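Side-chain contacts in phosphodiesterase (Trypanosoma brucei brucei, PDB 5H2Q), which belongs to the HD-type metal-dependent phosphodiesterases, a compact all-helical fold that here carries a zinc and a magnesium ion: residues A36-D41 / S253-M258; P61-C66 / L113-C118; F90-D95 / A240-N245; D178-L183 / L190-M195. All coordinates share one frame; numbering follows the deposited sequence.

How the contacts relate
All four contacts sit in one strandless chain of sixteen helices. Contact 3 lies nearest the middle, where helices 90-105 and 227-242 meet at the zinc ion. Contact 1, centred about 13 Å away, touches it through W256 on N245 and D95. Contacts 2 and 4, centres about 10 Å apart, are joined by F64 and L116 on L183; centre to centre, contact 1 is about 30 Å from contact 2 and about 32 Å from contact 4. Along the chain contact 1 spans the others, the segments of contacts 2 and 3 alternate, and contact 2 closes before contact 4 opens. Contact 3 and W256-A257 reach LLI; contacts 2 and 4 pack a peripheral loop and helix ends.

Contact 1. Residues A36-D41 / S253-M258; sequences ARESTD and SRQWAM. With LLI ((4~{a}~{S},8~{a}~{R})-2-cycloheptyl-4-[4-methoxy-3-[2-(2-oxidanylideneimidazolidin-1-yl)ethoxy]phenyl]-4~{a},5,8,8~{a}-tetrahydrophthalazin-1-one), chain E.
E38 and Q255 reach toward each other from two helices and meet by a single bond, Q255 NE2 to E38 OE2 at 3.2 Å. The donor N-H is bent, with an angle of 136° at the hydrogen, although the oxygen lies almost in the plane of the Q255 amide. E38 accepts through the syn lone pair of OE2, and its carboxylate plane is turned 32° from that amide. Both chains are stretched out beyond CG to cover the distance: the nearest CA atoms, those of E38 and Q255, are 12.3 Å apart. This is the solvent side, and one long, bent bond between an exposed carboxylate and a neutral amide probably holds it only lightly.

The helices concerned are 33-38, at whose end S39 leaves helical geometry, and 250-274, one of the helices that wall the ligand pocket in this all-helical phosphodiesterase fold.

Packing tightens around W256, through its neighbours and not across the two segments. Buried, it sets its ring against F34 and against N245, while its CB lies 4.1 Å from LLI C9. The next residue brings its backbone closer, with A257 N 3.7 Å from the same methyl carbon, LLI C9. R37, one residue before E38, also turns inward, and its guanidinium makes a cation-pi contact with Y91.

Contact 2. Residues P61-C66 / L113-C118; sequences PQKFGC and LTELEC
K63 and E115 supply the charged part of this contact, a salt bridge with NZ of K63 2.7 Å from OE2 of E115. The two side chains run at about a right angle to each other, and the ammonium comes down on OE2 from above the carboxylate plane, 52° out of it. The aliphatic part of the lysine takes part too: K63 CD lies 3.7 Å from E115 OE1, so the carboxylate rests on the chain as well as on its tip.

Apolar contact centres on F64. L116 CD1 stands over the middle of its ring, 3.9 Å from the centroid, in a CH-pi contact; the leucine CG turned anti to its own backbone N (chi1 177°) carries the methyl there. K63 CB lies over the opposite face, toward the rim. The far end of the phenyl ring lies against the first turn of the helix, F64 CZ coming 3.4 Å from L116 N, and L183 flanks both F64 and L116.

Hydrogen bonds shape the two ends that meet. Helix 60-63 finishes in a Schellman motif, with C66 N bonded to P61 O, G65 N to Q62 O, and positive phi at G65. Helix 115-127 begins in a capping box: E117 N donates to T114 OG1 at 3.2 Å and T114 N to E117 OE1 at 2.9 Å, while E117 OE2 has a salt bridge to R230.

With K63 and E115 both exposed, solvent would probably screen their attraction, leaving the phenyl-leucine packing as the better shielded part of the junction.

Contact 3. Residues F90-D95 / A240-N245; sequences FYHVVD and AGDISN. With ZN (zinc ion), chain C; LLI ((4~{a}~{S},8~{a}~{R})-2-cycloheptyl-4-[4-methoxy-3-[2-(2-oxidanylideneimidazolidin-1-yl)ethoxy]phenyl]-4~{a},5,8,8~{a}-tetrahydrophthalazin-1-one), chain E.
The imidazole of H92 has D242 OD1 at its edge, in plane with the ring, and water 1 also in plane at its edge. The rings of Y87 and H128 lie against it, inclined by about 40° and 60°. The D242 carboxylate is nearly coplanar with the imidazole, 21° apart, and both bind one zinc ion. This is the metal centre of the HD-type phosphodiesterase fold, where helices 90-105 and 227-242 converge.

H92 NE2 binds the zinc at 2.1 Å and D242 OD1 at 2.2 Å; H128, D129, water 3 and water 4 complete six ligands. NE2 and OD1 are close neighbours because they share the metal, not through a hydrogen bond. The other oxygen of D242, OD2, accepts from water 3. With CG of H92 swung anti to the backbone N (chi1 166°), the ring reaches across toward helix 227-242.

At the ND1 edge, water 1 accepts from H92 ND1 at 2.8 Å and donates to D95 OD2, which would hold the imidazole's rotation from the second shell. Water 2 donates to D95 OD2 as well, and both waters accept from N245 ND2, so D95 and N245 are bridged twice. On its other end the N245 amide takes a hydrogen bond from Y87 OH at OD1, an atom 3.6 Å from LLI C9. Water 2 donates to S244 OG, and that hydroxyl donates in turn to G241 O at 2.7 Å.

Contact 4. Residues D178-L183 / L190-M195; sequences DVFGGL and LAFRSM
F180 presents one face of its ring to A191, and the small methyl fits it squarely: A191 CB stands 3.6 Å from the ring centroid and only 6° off the normal, a CH-pi contact. The segment 178-183 is a loop built from two overlapping type I turns, D178 to G181 and F180 to L183, and it leads into helix 185-200 of the helical bundle, which packs against it.

Three helix residues make the hollow that receives the phenyl ring. A191 is its floor. On one flank F192 turns its face toward the edge of F180 in a T-shaped pair, centroids 5.4 Å apart and planes at 74°, with F180 CD2 lying 3.9 Å from F192 CE2 above the rim of the second ring. M195 meets the F180 edge with its sulfur in a Met-aromatic contact, M195 SD being 4.1 Å from F180 CE2. V179 CG2 lies over the face opposite A191, so the ring is sandwiched between two aliphatic groups.

L183 adds a second bump: its CD1 touches the same A191 methyl, which is therefore touched by both side chains of the loop. R188 of helix 185-200 forms a salt bridge with OD2 of D178. The other carboxylate oxygen makes an Asx turn, D178 OD1 accepting from F180 N at 2.8 Å.

Contact 1. Residues A36-D41 / S253-M258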
# COMPACT_ATOMS: atom_id res chain seq x y z
N ALA A 36 -16.52 5.38 -5.65
CA ALA A 36 -17.13 4.43 -4.70
C ALA A 36 -17.35 5.12 -3.32
O ALA A 36 -18.40 4.96 -2.70
CB ALA A 36 -16.26 3.18 -4.55
N ARG A 37 -16.38 5.94 -2.87
CA ARG A 37 -16.51 6.68 -1.61
C ARG A 37 -17.59 7.77 -1.72
O ARG A 37 -18.37 7.98 -0.78
CB ARG A 37 -15.17 7.34 -1.25
CG ARG A 37 -14.05 6.37 -0.87
CD ARG A 37 -12.69 7.05 -1.04
NE ARG A 37 -12.51 8.14 -0.09
CZ ARG A 37 -11.40 8.83 0.11
NH1 ARG A 37 -10.31 8.57 -0.61
NH2 ARG A 37 -11.36 9.80 1.01
N GLU A 38 -17.59 8.50 -2.85
CA GLU A 38 -18.48 9.64 -3.07
C GLU A 38 -19.93 9.25 -3.31
O GLU A 38 -20.81 10.07 -3.07
CB GLU A 38 -17.93 10.54 -4.19
CG GLU A 38 -16.70 11.33 -3.75
CD GLU A 38 -15.69 11.73 -4.82
OE1 GLU A 38 -16.07 11.85 -6.01
OE2 GLU A 38 -14.52 11.97 -4.44
N SER A 39 -20.18 7.99 -3.77
CA SER A 39 -21.53 7.50 -4.09
C SER A 39 -22.20 6.72 -2.97
O SER A 39 -23.17 6.00 -3.19
CB SER A 39 -21.51 6.68 -5.39
OG SER A 39 -21.18 7.56 -6.45
N THR A 40 -21.72 6.92 -1.74
CA THR A 40 -22.30 6.34 -0.52
C THR A 40 -22.22 7.38 0.60
O THR A 40 -21.42 8.31 0.52
CB THR A 40 -21.55 5.05 -0.10
OG1 THR A 40 -22.19 4.49 1.05
CG2 THR A 40 -20.08 5.30 0.22
N ASP A 41 -23.06 7.20 1.62
CA ASP A 41 -23.06 7.97 2.87
C ASP A 41 -22.19 7.20 3.93
O ASP A 41 -22.03 7.69 5.03
CB ASP A 41 -24.50 8.18 3.39
CG ASP A 41 -25.34 6.91 3.59
OD1 ASP A 41 -24.96 5.84 3.04
OD2 ASP A 41 -26.37 6.99 4.28
N SER A 253 -5.61 9.87 -10.42
CA SER A 253 -4.22 10.23 -10.13
C SER A 253 -4.15 11.65 -9.54
O SER A 253 -3.46 11.86 -8.54
CB SER A 253 -3.39 10.16 -11.40
OG SER A 253 -2.01 10.16 -11.09
N ARG A 254 -4.95 12.60 -10.10
CA ARG A 254 -5.03 13.98 -9.61
C ARG A 254 -5.58 14.06 -8.19
O ARG A 254 -5.05 14.83 -7.38
CB ARG A 254 -5.83 14.87 -10.60
CG ARG A 254 -6.11 16.30 -10.13
CD ARG A 254 -6.83 17.09 -11.21
NE ARG A 254 -6.41 18.50 -11.21
CZ ARG A 254 -7.09 19.49 -10.66
NH1 ARG A 254 -6.63 20.73 -10.71
NH2 ARG A 254 -8.25 19.26 -10.06
N GLN A 255 -6.68 13.32 -7.88
CA GLN A 255 -7.27 13.28 -6.54
C GLN A 255 -6.27 12.73 -5.50
O GLN A 255 -6.18 13.27 -4.41
CB GLN A 255 -8.62 12.56 -6.53
CG GLN A 255 -9.76 13.34 -7.21
CD GLN A 255 -11.07 12.57 -7.18
OE1 GLN A 255 -11.46 11.96 -8.17
NE2 GLN A 255 -11.77 12.58 -6.05
N TRP A 256 -5.46 11.70 -5.88
CA TRP A 256 -4.43 11.18 -4.98
C TRP A 256 -3.36 12.27 -4.73
O TRP A 256 -2.93 12.44 -3.59
CB TRP A 256 -3.75 9.94 -5.57
CG TRP A 256 -4.61 8.70 -5.55
CD1 TRP A 256 -4.99 7.95 -6.63
CD2 TRP A 256 -5.19 8.07 -4.40
NE1 TRP A 256 -5.76 6.89 -6.21
CE2 TRP A 256 -5.91 6.95 -4.86
CE3 TRP A 256 -5.18 8.36 -3.02
CZ2 TRP A 256 -6.63 6.12 -3.99
CZ3 TRP A 256 -5.90 7.54 -2.16
CH2 TRP A 256 -6.58 6.41 -2.64
N ALA A 257 -2.97 13.00 -5.78
CA ALA A 257 -1.99 14.10 -5.71
C ALA A 257 -2.48 15.21 -4.78
O ALA A 257 -1.72 15.67 -3.93
CB ALA A 257 -1.71 14.65 -7.10
N MET A 258 -3.78 15.54 -4.85
CA MET A 258 -4.37 16.55 -3.96
C MET A 258 -4.28 16.11 -2.50
O MET A 258 -3.88 16.90 -1.65
CB MET A 258 -5.83 16.84 -4.35
CG MET A 258 -5.98 17.57 -5.68
SD MET A 258 -7.68 17.48 -6.32
CE MET A 258 -8.55 18.46 -5.10
C2 LLI E . 3.60 11.55 -4.16
C3 LLI E . 2.35 10.94 -4.40
O1 LLI E . 3.82 12.75 -4.79
C12 LLI E . 4.72 8.00 -0.76
C14 LLI E . 5.37 8.19 0.63
C15 LLI E . 6.85 8.57 0.56
C16 LLI E . 5.32 6.78 -1.48
C17 LLI E . 5.48 5.58 -0.58
C18 LLI E . 5.16 6.94 1.50
C19 LLI E . 5.52 5.67 0.75
C21 LLI E . 8.49 9.90 -0.79
C22 LLI E . 8.47 11.48 -0.70
C23 LLI E . 9.02 9.36 -2.15
C24 LLI E . 9.80 12.22 -0.88
C25 LLI E . 10.41 9.76 -2.62
C26 LLI E . 10.52 11.17 -3.21
C27 LLI E . 10.28 12.40 -2.32
C28 LLI E . 5.09 13.39 -4.59
C29 LLI E . 5.02 14.71 -5.30
C4 LLI E . 4.47 10.99 -3.24
C5 LLI E . 1.99 9.80 -3.69
C6 LLI E . 4.12 9.84 -2.53
C7 LLI E . 2.87 9.26 -2.76
O8 LLI E . 1.57 11.54 -5.35
C9 LLI E . 0.21 11.12 -5.47
C10 LLI E . 5.06 9.26 -1.55
N11 LLI E . 6.20 9.91 -1.40
N13 LLI E . 7.12 9.42 -0.51
O20 LLI E . 7.68 8.16 1.35
N30 LLI E . 4.30 15.74 -4.53
C31 LLI E . 4.50 15.93 -3.09
C32 LLI E . 3.14 16.34 -4.95
C33 LLI E . 3.52 17.05 -2.77
N34 LLI E . 2.67 17.09 -3.95
O35 LLI E . 2.66 16.23 -6.07

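Contact 2. Residues P61-C66 / L113-C118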
# COMPACT_ATOMS: atom_id res chain seq x y z
N PRO A 61 -8.61 -16.59 0.58
CA PRO A 61 -8.72 -16.88 2.03
C PRO A 61 -9.22 -18.30 2.31
O PRO A 61 -8.66 -19.00 3.15
CB PRO A 61 -9.72 -15.83 2.55
CG PRO A 61 -9.85 -14.82 1.48
CD PRO A 61 -9.33 -15.37 0.20
N GLN A 62 -10.24 -18.74 1.55
CA GLN A 62 -10.87 -20.07 1.66
C GLN A 62 -9.85 -21.19 1.48
O GLN A 62 -9.82 -22.14 2.27
CB GLN A 62 -12.01 -20.21 0.64
CG GLN A 62 -13.16 -19.18 0.77
CD GLN A 62 -12.97 -17.96 -0.10
OE1 GLN A 62 -11.88 -17.41 -0.20
NE2 GLN A 62 -14.05 -17.45 -0.69
N LYS A 63 -8.96 -21.04 0.48
CA LYS A 63 -7.89 -22.00 0.19
C LYS A 63 -6.90 -22.12 1.33
O LYS A 63 -6.25 -23.17 1.45
CB LYS A 63 -7.12 -21.59 -1.07
CG LYS A 63 -7.89 -21.79 -2.33
CD LYS A 63 -7.11 -21.25 -3.56
CE LYS A 63 -8.00 -21.40 -4.76
NZ LYS A 63 -7.42 -20.83 -6.00
N PHE A 64 -6.75 -21.06 2.15
CA PHE A 64 -5.79 -21.08 3.25
C PHE A 64 -6.46 -21.17 4.63
O PHE A 64 -5.79 -20.95 5.63
CB PHE A 64 -4.79 -19.91 3.15
CG PHE A 64 -4.02 -20.06 1.86
CD1 PHE A 64 -3.15 -21.14 1.66
CD2 PHE A 64 -4.24 -19.19 0.79
CE1 PHE A 64 -2.50 -21.32 0.44
CE2 PHE A 64 -3.59 -19.38 -0.44
CZ PHE A 64 -2.74 -20.46 -0.61
N GLY A 65 -7.70 -21.62 4.65
CA GLY A 65 -8.42 -21.89 5.89
C GLY A 65 -8.78 -20.66 6.69
O GLY A 65 -8.97 -20.74 7.91
N CYS A 66 -8.85 -19.51 6.00
CA CYS A 66 -9.28 -18.26 6.61
C CYS A 66 -10.77 -18.13 6.37
O CYS A 66 -11.20 -17.94 5.22
CB CYS A 66 -8.52 -17.07 6.01
SG CYS A 66 -9.07 -15.47 6.66
N LEU A 113 4.67 -15.81 -8.40
CA LEU A 113 4.52 -16.04 -6.97
C LEU A 113 3.64 -17.23 -6.72
O LEU A 113 2.79 -17.53 -7.54
CB LEU A 113 3.84 -14.80 -6.33
CG LEU A 113 4.64 -13.48 -6.32
CD1 LEU A 113 3.80 -12.36 -5.70
CD2 LEU A 113 5.99 -13.66 -5.58
N THR A 114 3.79 -17.88 -5.56
CA THR A 114 2.87 -18.96 -5.25
C THR A 114 1.54 -18.32 -4.85
O THR A 114 1.49 -17.15 -4.48
CB THR A 114 3.38 -19.82 -4.08
OG1 THR A 114 3.39 -19.05 -2.88
CG2 THR A 114 4.76 -20.46 -4.35
N GLU A 115 0.47 -19.11 -4.90
CA GLU A 115 -0.87 -18.71 -4.48
C GLU A 115 -0.88 -18.19 -3.03
O GLU A 115 -1.51 -17.16 -2.75
CB GLU A 115 -1.76 -19.94 -4.59
CG GLU A 115 -3.18 -19.62 -4.92
CD GLU A 115 -3.91 -20.85 -5.40
OE1 GLU A 115 -3.74 -21.94 -4.81
OE2 GLU A 115 -4.70 -20.69 -6.35
N LEU A 116 -0.14 -18.88 -2.12
CA LEU A 116 -0.01 -18.43 -0.74
C LEU A 116 0.60 -17.04 -0.70
O LEU A 116 0.10 -16.18 0.02
CB LEU A 116 0.82 -19.40 0.13
CG LEU A 116 1.07 -18.96 1.60
CD1 LEU A 116 -0.24 -18.61 2.33
CD2 LEU A 116 1.89 -19.97 2.34
N GLU A 117 1.68 -16.80 -1.47
CA GLU A 117 2.33 -15.47 -1.48
C GLU A 117 1.39 -14.36 -2.00
O GLU A 117 1.45 -13.22 -1.54
CB GLU A 117 3.64 -15.53 -2.27
CG GLU A 117 4.72 -16.30 -1.54
CD GLU A 117 5.83 -16.77 -2.45
OE1 GLU A 117 5.68 -16.69 -3.70
OE2 GLU A 117 6.89 -17.16 -1.91
N CYS A 118 0.51 -14.70 -2.95
CA CYS A 118 -0.49 -13.75 -3.47
C CYS A 118 -1.44 -13.36 -2.34
O CYS A 118 -1.69 -12.18 -2.13
CB CYS A 118 -1.23 -14.34 -4.65
SG CYS A 118 -0.20 -14.50 -6.14

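Contact 3. Residues F90-D95 / A240-N245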
# COMPACT_ATOMS: atom_id res chain seq x y z
N PHE A 90 -7.51 4.81 5.80
CA PHE A 90 -7.93 3.47 5.36
C PHE A 90 -8.10 3.35 3.83
O PHE A 90 -7.83 2.28 3.27
CB PHE A 90 -9.23 3.08 6.07
CG PHE A 90 -9.65 1.64 5.89
CD1 PHE A 90 -8.78 0.60 6.20
CD2 PHE A 90 -10.92 1.33 5.41
CE1 PHE A 90 -9.18 -0.74 6.06
CE2 PHE A 90 -11.32 0.00 5.28
CZ PHE A 90 -10.45 -1.03 5.59
N TYR A 91 -8.53 4.43 3.14
CA TYR A 91 -8.74 4.36 1.68
C TYR A 91 -7.42 4.07 0.92
O TYR A 91 -7.44 3.40 -0.10
CB TYR A 91 -9.38 5.65 1.15
CG TYR A 91 -10.65 5.98 1.91
CD1 TYR A 91 -11.79 5.19 1.79
CD2 TYR A 91 -10.68 7.03 2.83
CE1 TYR A 91 -12.95 5.47 2.52
CE2 TYR A 91 -11.81 7.29 3.60
CZ TYR A 91 -12.96 6.53 3.42
OH TYR A 91 -14.09 6.83 4.14
N HIS A 92 -6.27 4.60 1.42
CA HIS A 92 -4.99 4.33 0.79
C HIS A 92 -4.68 2.84 0.78
O HIS A 92 -4.26 2.30 -0.25
CB HIS A 92 -3.85 5.09 1.50
CG HIS A 92 -2.49 4.61 1.12
ND1 HIS A 92 -2.01 4.73 -0.17
CD2 HIS A 92 -1.54 4.02 1.89
CE1 HIS A 92 -0.77 4.25 -0.14
NE2 HIS A 92 -0.47 3.76 1.07
N VAL A 93 -4.84 2.16 1.95
CA VAL A 93 -4.49 0.72 2.00
C VAL A 93 -5.49 -0.12 1.20
O VAL A 93 -5.10 -1.11 0.57
CB VAL A 93 -4.24 0.20 3.43
CG1 VAL A 93 -3.10 0.99 4.08
CG2 VAL A 93 -5.52 0.24 4.29
N VAL A 94 -6.77 0.26 1.19
CA VAL A 94 -7.73 -0.47 0.36
C VAL A 94 -7.35 -0.30 -1.12
O VAL A 94 -7.38 -1.26 -1.89
CB VAL A 94 -9.20 -0.04 0.65
CG1 VAL A 94 -10.18 -0.70 -0.36
CG2 VAL A 94 -9.57 -0.44 2.07
N ASP A 95 -6.94 0.90 -1.49
CA ASP A 95 -6.46 1.17 -2.83
C ASP A 95 -5.24 0.33 -3.16
O ASP A 95 -5.18 -0.26 -4.25
CB ASP A 95 -6.13 2.68 -2.97
CG ASP A 95 -5.49 3.00 -4.30
OD1 ASP A 95 -6.04 2.58 -5.34
OD2 ASP A 95 -4.44 3.67 -4.30
N ALA A 240 5.35 -1.22 -5.66
CA ALA A 240 4.59 -0.79 -6.83
C ALA A 240 3.19 -0.33 -6.46
O ALA A 240 2.75 0.71 -6.93
CB ALA A 240 4.54 -1.90 -7.88
N GLY A 241 2.51 -1.06 -5.57
CA GLY A 241 1.20 -0.60 -5.14
C GLY A 241 1.29 0.72 -4.40
O GLY A 241 0.49 1.62 -4.63
N ASP A 242 2.34 0.88 -3.57
CA ASP A 242 2.54 2.12 -2.81
C ASP A 242 2.75 3.34 -3.69
O ASP A 242 2.28 4.43 -3.33
CB ASP A 242 3.70 1.96 -1.84
CG ASP A 242 3.36 2.24 -0.40
OD1 ASP A 242 2.24 2.78 -0.13
OD2 ASP A 242 4.24 2.04 0.45
N ILE A 243 3.43 3.17 -4.83
CA ILE A 243 3.69 4.30 -5.73
C ILE A 243 2.84 4.24 -7.01
O ILE A 243 3.16 4.89 -8.01
CB ILE A 243 5.20 4.51 -6.01
CG1 ILE A 243 5.84 3.32 -6.80
CG2 ILE A 243 5.96 4.83 -4.72
CD1 ILE A 243 7.38 3.63 -7.21
N SER A 244 1.72 3.48 -6.97
CA SER A 244 0.83 3.29 -8.13
C SER A 244 -0.17 4.43 -8.44
O SER A 244 -0.87 4.33 -9.43
CB SER A 244 0.01 2.00 -7.94
OG SER A 244 -0.91 2.23 -6.88
N ASN A 245 -0.28 5.48 -7.61
CA ASN A 245 -1.26 6.54 -7.88
C ASN A 245 -1.02 7.20 -9.25
O ASN A 245 -1.96 7.63 -9.90
CB ASN A 245 -1.25 7.63 -6.80
CG ASN A 245 -1.54 7.21 -5.38
OD1 ASN A 245 -1.12 7.91 -4.45
ND2 ASN A 245 -2.29 6.12 -5.15
ZN ZN C . 1.44 3.19 1.83
C2 LLI E . 3.60 11.55 -4.16
C3 LLI E . 2.35 10.94 -4.40
O1 LLI E . 3.82 12.75 -4.79
C12 LLI E . 4.72 8.00 -0.76
C14 LLI E . 5.37 8.19 0.63
C15 LLI E . 6.85 8.57 0.56
C16 LLI E . 5.32 6.78 -1.48
C17 LLI E . 5.48 5.58 -0.58
C18 LLI E . 5.16 6.94 1.50
C19 LLI E . 5.52 5.67 0.75
C21 LLI E . 8.49 9.90 -0.79
C22 LLI E . 8.47 11.48 -0.70
C23 LLI E . 9.02 9.36 -2.15
C24 LLI E . 9.80 12.22 -0.88
C25 LLI E . 10.41 9.76 -2.62
C26 LLI E . 10.52 11.17 -3.21
C27 LLI E . 10.28 12.40 -2.32
C28 LLI E . 5.09 13.39 -4.59
C29 LLI E . 5.02 14.71 -5.30
C4 LLI E . 4.47 10.99 -3.24
C5 LLI E . 1.99 9.80 -3.69
C6 LLI E . 4.12 9.84 -2.53
C7 LLI E . 2.87 9.26 -2.76
O8 LLI E . 1.57 11.54 -5.35
C9 LLI E . 0.21 11.12 -5.47
C10 LLI E . 5.06 9.26 -1.55
N11 LLI E . 6.20 9.91 -1.40
N13 LLI E . 7.12 9.42 -0.51
O20 LLI E . 7.68 8.16 1.35
N30 LLI E . 4.30 15.74 -4.53
C31 LLI E . 4.50 15.93 -3.09
C32 LLI E . 3.14 16.34 -4.95
C33 LLI E . 3.52 17.05 -2.77
N34 LLI E . 2.67 17.09 -3.95
O35 LLI E . 2.66 16.23 -6.07
O HOH W 1 -3.47 5.37 -2.48
O HOH W 2 -3.18 3.94 -6.75
O HOH W 3 3.57 3.09 2.65
O HOH W 4 2.20 5.20 1.40

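Contact 4. Residues D178-L183 / L190-M195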
# COMPACT_ATOMS: atom_id res chain seq x y z
N ASP A 178 -6.95 -13.70 13.05
CA ASP A 178 -5.73 -14.24 12.50
C ASP A 178 -6.00 -14.87 11.16
O ASP A 178 -6.33 -16.07 11.07
CB ASP A 178 -5.00 -15.19 13.46
CG ASP A 178 -3.66 -15.68 12.95
OD1 ASP A 178 -3.23 -15.24 11.85
OD2 ASP A 178 -3.00 -16.47 13.68
N VAL A 179 -5.83 -14.07 10.09
CA VAL A 179 -6.03 -14.55 8.73
C VAL A 179 -5.03 -15.61 8.34
O VAL A 179 -5.21 -16.22 7.31
CB VAL A 179 -6.09 -13.42 7.65
CG1 VAL A 179 -7.33 -12.56 7.86
CG2 VAL A 179 -4.79 -12.59 7.63
N PHE A 180 -3.95 -15.80 9.15
CA PHE A 180 -2.94 -16.82 8.89
C PHE A 180 -3.15 -18.02 9.84
O PHE A 180 -2.33 -18.95 9.88
CB PHE A 180 -1.53 -16.26 9.04
CG PHE A 180 -1.20 -15.14 8.06
CD1 PHE A 180 -1.71 -15.14 6.77
CD2 PHE A 180 -0.40 -14.07 8.45
CE1 PHE A 180 -1.39 -14.12 5.86
CE2 PHE A 180 -0.08 -13.04 7.54
CZ PHE A 180 -0.59 -13.07 6.26
N GLY A 181 -4.25 -17.98 10.59
CA GLY A 181 -4.63 -18.99 11.57
C GLY A 181 -4.89 -20.37 11.01
O GLY A 181 -4.79 -21.34 11.76
N GLY A 182 -5.21 -20.46 9.72
CA GLY A 182 -5.49 -21.72 9.01
C GLY A 182 -4.26 -22.38 8.41
O GLY A 182 -4.34 -23.49 7.88
N LEU A 183 -3.10 -21.72 8.53
CA LEU A 183 -1.79 -22.20 8.06
C LEU A 183 -1.00 -22.88 9.18
O LEU A 183 -1.21 -22.60 10.35
CB LEU A 183 -0.93 -21.06 7.49
CG LEU A 183 -1.60 -20.19 6.42
CD1 LEU A 183 -0.68 -19.00 6.04
CD2 LEU A 183 -1.89 -21.01 5.18
N LEU A 190 6.31 -18.55 6.61
CA LEU A 190 6.45 -17.78 5.36
C LEU A 190 5.48 -16.59 5.40
O LEU A 190 5.87 -15.49 5.01
CB LEU A 190 6.18 -18.65 4.10
CG LEU A 190 6.26 -17.91 2.73
CD1 LEU A 190 6.79 -18.81 1.61
CD2 LEU A 190 4.91 -17.31 2.33
N ALA A 191 4.23 -16.81 5.82
CA ALA A 191 3.23 -15.73 5.83
C ALA A 191 3.68 -14.55 6.69
O ALA A 191 3.71 -13.42 6.20
CB ALA A 191 1.87 -16.25 6.25
N PHE A 192 4.09 -14.81 7.95
CA PHE A 192 4.55 -13.72 8.81
C PHE A 192 5.83 -13.09 8.31
O PHE A 192 5.94 -11.86 8.30
CB PHE A 192 4.73 -14.20 10.26
CG PHE A 192 3.40 -14.28 10.97
CD1 PHE A 192 2.91 -13.18 11.67
CD2 PHE A 192 2.64 -15.45 10.95
CE1 PHE A 192 1.66 -13.23 12.30
CE2 PHE A 192 1.40 -15.51 11.60
CZ PHE A 192 0.92 -14.40 12.28
N ARG A 193 6.80 -13.93 7.89
CA ARG A 193 8.09 -13.41 7.42
C ARG A 193 7.94 -12.53 6.18
O ARG A 193 8.47 -11.43 6.16
CB ARG A 193 9.11 -14.54 7.17
CG ARG A 193 10.51 -14.02 6.79
CD ARG A 193 11.54 -15.06 6.38
NE ARG A 193 11.03 -16.43 6.32
CZ ARG A 193 10.57 -17.03 5.22
NH1 ARG A 193 10.54 -16.37 4.07
NH2 ARG A 193 10.13 -18.27 5.27
N SER A 194 7.20 -13.03 5.16
CA SER A 194 6.95 -12.29 3.92
C SER A 194 6.20 -11.00 4.17
O SER A 194 6.57 -9.99 3.58
CB SER A 194 6.20 -13.16 2.91
OG SER A 194 7.07 -14.17 2.43
N MET A 195 5.18 -11.02 5.07
CA MET A 195 4.40 -9.80 5.39
C MET A 195 5.33 -8.72 5.97
O MET A 195 5.35 -7.58 5.50
CB MET A 195 3.26 -10.12 6.37
CG MET A 195 2.58 -8.88 6.93
SD MET A 195 1.44 -9.35 8.24
CE MET A 195 2.61 -9.60 9.62